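Local coordinates for N5-carboxyaminoimidazole ribonucleotide synthetase (Bacillus anthracis, PDB 3QFF), which carboxylates aminoimidazole ribonucleotide with bicarbonate in an ATP-dependent reaction, giving N5-carboxyaminoimidazole ribonucleotide in purine biosynthesis, at the adenosine-5'-diphosphate site. Numbering follows the deposited sequence.

The adenosine-5'-diphosphate site. Residues 113, 151, 153, 159-160, 164, 188-191, 193, 196, 219, 222, 263, 273-274. With ADP (adenosine-5'-diphosphate), chain B.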
# COMPACT_ATOMS: atom_id res chain seq x y z
N ARG A 113 23.64 13.07 20.58
CA ARG A 113 24.71 12.49 19.75
C ARG A 113 25.81 11.82 20.57
O ARG A 113 26.36 10.79 20.17
CB ARG A 113 25.36 13.56 18.86
CG ARG A 113 24.45 14.15 17.79
CD ARG A 113 25.28 14.91 16.76
NE ARG A 113 24.42 15.67 15.85
CZ ARG A 113 23.93 15.18 14.71
NH1 ARG A 113 23.15 15.95 13.95
NH2 ARG A 113 24.22 13.94 14.33
N VAL A 151 34.64 17.45 12.35
CA VAL A 151 33.31 18.03 12.31
C VAL A 151 32.79 18.27 13.73
O VAL A 151 32.77 17.36 14.56
CB VAL A 151 32.32 17.12 11.55
CG1 VAL A 151 31.01 17.83 11.33
CG2 VAL A 151 32.92 16.67 10.21
N LYS A 153 29.52 19.07 15.78
CA LYS A 153 28.06 19.03 15.69
C LYS A 153 27.47 19.24 17.08
O LYS A 153 28.08 18.85 18.07
CB LYS A 153 27.57 17.68 15.14
CG LYS A 153 28.49 17.03 14.12
CD LYS A 153 27.81 15.81 13.48
CE LYS A 153 28.85 14.92 12.82
NZ LYS A 153 28.36 13.52 12.63
N TYR A 159 17.89 19.29 12.78
CA TYR A 159 18.48 18.12 12.13
C TYR A 159 19.03 18.68 10.82
O TYR A 159 18.63 18.28 9.72
CB TYR A 159 17.40 17.06 11.89
CG TYR A 159 16.28 17.10 12.92
CD1 TYR A 159 15.14 17.89 12.70
CD2 TYR A 159 16.36 16.37 14.11
CE1 TYR A 159 14.11 17.95 13.64
CE2 TYR A 159 15.33 16.42 15.05
CZ TYR A 159 14.21 17.21 14.81
OH TYR A 159 13.19 17.26 15.74
N ASP A 160 19.97 19.61 10.98
CA ASP A 160 20.20 20.68 10.01
C ASP A 160 21.60 20.66 9.39
O ASP A 160 22.33 19.67 9.49
CB ASP A 160 19.98 22.02 10.73
CG ASP A 160 19.14 22.99 9.92
OD1 ASP A 160 18.44 23.81 10.54
OD2 ASP A 160 19.17 22.93 8.67
N GLN A 164 26.10 22.34 12.63
CA GLN A 164 27.47 21.83 12.50
C GLN A 164 28.46 22.73 11.76
O GLN A 164 28.06 23.62 11.00
CB GLN A 164 27.49 20.38 11.96
CG GLN A 164 27.10 20.18 10.51
CD GLN A 164 27.28 18.72 10.09
OE1 GLN A 164 26.62 17.82 10.62
NE2 GLN A 164 28.18 18.48 9.14
N GLU A 188 33.98 15.13 15.92
CA GLU A 188 34.29 13.82 15.34
C GLU A 188 35.41 13.91 14.32
O GLU A 188 35.46 14.87 13.54
CB GLU A 188 33.07 13.26 14.63
CG GLU A 188 31.83 13.04 15.49
CD GLU A 188 30.67 12.49 14.67
OE1 GLU A 188 29.53 12.53 15.17
OE2 GLU A 188 30.91 12.03 13.53
N LYS A 189 36.27 12.89 14.29
CA LYS A 189 37.23 12.73 13.20
C LYS A 189 36.51 12.61 11.87
O LYS A 189 35.48 11.94 11.77
CB LYS A 189 38.11 11.50 13.40
CG LYS A 189 39.54 11.79 13.79
CD LYS A 189 40.33 10.50 13.94
CE LYS A 189 41.58 10.70 14.80
NZ LYS A 189 41.83 9.52 15.69
N TRP A 190 37.04 13.29 10.86
CA TRP A 190 36.53 13.18 9.50
C TRP A 190 36.75 11.76 9.00
O TRP A 190 37.87 11.24 9.04
CB TRP A 190 37.24 14.18 8.59
CG TRP A 190 36.77 14.17 7.17
CD1 TRP A 190 37.33 13.49 6.11
CD2 TRP A 190 35.64 14.87 6.63
NE1 TRP A 190 36.62 13.73 4.96
CE2 TRP A 190 35.58 14.58 5.25
CE3 TRP A 190 34.68 15.73 7.19
CZ2 TRP A 190 34.59 15.11 4.41
CZ3 TRP A 190 33.69 16.25 6.36
CH2 TRP A 190 33.65 15.94 4.98
N VAL A 191 35.68 11.13 8.54
CA VAL A 191 35.77 9.79 7.98
C VAL A 191 35.85 9.94 6.46
O VAL A 191 34.94 10.50 5.85
CB VAL A 191 34.56 8.90 8.36
CG1 VAL A 191 34.79 7.46 7.95
CG2 VAL A 191 34.28 8.98 9.86
N PHE A 193 34.98 8.49 3.56
CA PHE A 193 34.14 7.39 3.11
C PHE A 193 33.87 7.48 1.62
O PHE A 193 33.90 8.58 1.05
CB PHE A 193 32.83 7.32 3.90
CG PHE A 193 31.95 8.53 3.72
CD1 PHE A 193 32.01 9.58 4.62
CD2 PHE A 193 31.06 8.61 2.65
CE1 PHE A 193 31.21 10.71 4.46
CE2 PHE A 193 30.26 9.73 2.47
CZ PHE A 193 30.33 10.79 3.39
N GLU A 196 27.61 6.68 1.65
CA GLU A 196 26.71 6.64 2.81
C GLU A 196 25.65 5.57 2.62
O GLU A 196 24.98 5.51 1.58
CB GLU A 196 26.05 7.98 3.05
CG GLU A 196 26.95 8.98 3.72
CD GLU A 196 26.21 10.22 4.12
OE1 GLU A 196 25.97 11.08 3.24
OE2 GLU A 196 25.87 10.34 5.32
N HIS A 219 22.99 12.42 -0.09
CA HIS A 219 22.55 13.66 0.56
C HIS A 219 23.04 14.89 -0.21
O HIS A 219 24.11 14.87 -0.81
CB HIS A 219 23.04 13.73 2.01
CG HIS A 219 22.47 12.66 2.88
ND1 HIS A 219 23.03 11.41 2.98
CD2 HIS A 219 21.37 12.64 3.68
CE1 HIS A 219 22.31 10.67 3.80
NE2 HIS A 219 21.30 11.39 4.24
N ASN A 222 22.62 18.61 3.24
CA ASN A 222 22.22 17.85 4.44
C ASN A 222 20.77 17.37 4.46
O ASN A 222 20.16 17.21 5.53
CB ASN A 222 22.59 18.61 5.73
CG ASN A 222 23.94 18.18 6.30
OD1 ASN A 222 24.81 17.68 5.58
ND2 ASN A 222 24.10 18.37 7.61
N PHE A 263 28.64 5.10 7.42
CA PHE A 263 29.64 5.45 6.41
C PHE A 263 30.44 4.20 6.02
O PHE A 263 30.95 3.46 6.88
CB PHE A 263 30.63 6.51 6.93
CG PHE A 263 30.00 7.77 7.48
CD1 PHE A 263 30.29 8.19 8.78
CD2 PHE A 263 29.16 8.56 6.70
CE1 PHE A 263 29.74 9.36 9.29
CE2 PHE A 263 28.60 9.74 7.21
CZ PHE A 263 28.89 10.14 8.51
N ASN A 273 26.96 6.20 11.92
CA ASN A 273 26.82 7.65 12.02
C ASN A 273 25.74 8.06 13.02
O ASN A 273 26.02 8.74 14.01
CB ASN A 273 26.53 8.25 10.63
CG ASN A 273 26.29 9.76 10.66
OD1 ASN A 273 27.07 10.53 11.22
ND2 ASN A 273 25.22 10.20 9.98
N GLU A 274 24.50 7.65 12.75
CA GLU A 274 23.38 7.95 13.65
C GLU A 274 22.26 6.93 13.58
O GLU A 274 22.20 6.12 12.65
CB GLU A 274 22.85 9.38 13.45
CG GLU A 274 22.33 9.71 12.06
CD GLU A 274 21.94 11.17 11.94
OE1 GLU A 274 22.37 11.97 12.79
OE2 GLU A 274 21.19 11.52 11.00
PB ADP B . 22.36 15.29 10.52
O1B ADP B . 22.08 16.77 10.34
O2B ADP B . 21.90 14.76 11.86
O3B ADP B . 21.95 14.46 9.33
PA ADP B . 24.94 13.95 10.29
O1A ADP B . 24.17 12.86 9.60
O2A ADP B . 25.75 13.65 11.54
O3A ADP B . 23.99 15.23 10.60
O5' ADP B . 25.99 14.56 9.24
C5' ADP B . 25.51 15.24 8.08
C4' ADP B . 26.44 14.95 6.91
O4' ADP B . 27.76 15.38 7.24
C3' ADP B . 26.52 13.47 6.60
O3' ADP B . 25.62 13.10 5.55
C2' ADP B . 27.97 13.25 6.21
O2' ADP B . 28.11 13.31 4.79
C1' ADP B . 28.73 14.41 6.83
N9 ADP B . 29.51 13.94 8.01
C8 ADP B . 29.08 13.93 9.29
N7 ADP B . 30.03 13.44 10.13
C5 ADP B . 31.10 13.13 9.38
C6 ADP B . 32.46 12.57 9.64
N6 ADP B . 32.86 12.24 10.89
N1 ADP B . 33.28 12.41 8.57
C2 ADP B . 32.90 12.73 7.32
N3 ADP B . 31.69 13.24 7.02
C4 ADP B . 30.76 13.46 7.99
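The nucleotide pocket of this ATP-grasp enzyme holds ADP, the product left when ATP gives up its gamma-phosphate, in the cleft between strands 150-154 and 185-189 and the sheet carrying strands 195-203, 256-264 and 270-276. Burial is nearly complete: the protein hides 493 of the ligand's 552 Å². Adenine is read mainly by the hinge after strand 185-189, where the amide N of Val191 donates to N1 at 2.7 Å, almost straight (177° at H). The exocyclic N6 donates to the carbonyl O of Lys189 at 2.8 Å, approaching above the carbonyl plane, and to the anti lone pair of Glu188 OE2; this donor-acceptor pattern suits adenine. The six-membered ring of Trp190, with CG anti to the backbone N (chi1 -179°), stacks somewhat tilted on the pyrimidine ring, while Phe193 presents its edge to C2. Across the opposite face of adenine, Phe263 brings CZ near C5 and CE2 against C2' of the ribose. Glu196 takes the ribose 3'-hydroxyl O3' on the syn lone pair of OE2 at 2.8 Å. Extended beyond CG, Lys153 places NZ between base and phosphate, donating to N7 at 3.0 Å and to the alpha-phosphate O2A at 2.8 Å; its salt bridge with Glu188 would help hold it there. Asn273 ND2 donates to O1A exactly in its amide plane. At the beta-phosphate, Glu274 OE1 lies 3.0 Å from O2B, both acceptors; such an ATP-grasp carboxylate usually binds nucleotide Mg2+, not modelled here, so a proton or cation may intervene. Arg113 may offset that charge: NH2 bridges to Glu274 OE1, while NH1 meets O2B at 2.7 Å, only 8° out of the guanidinium plane.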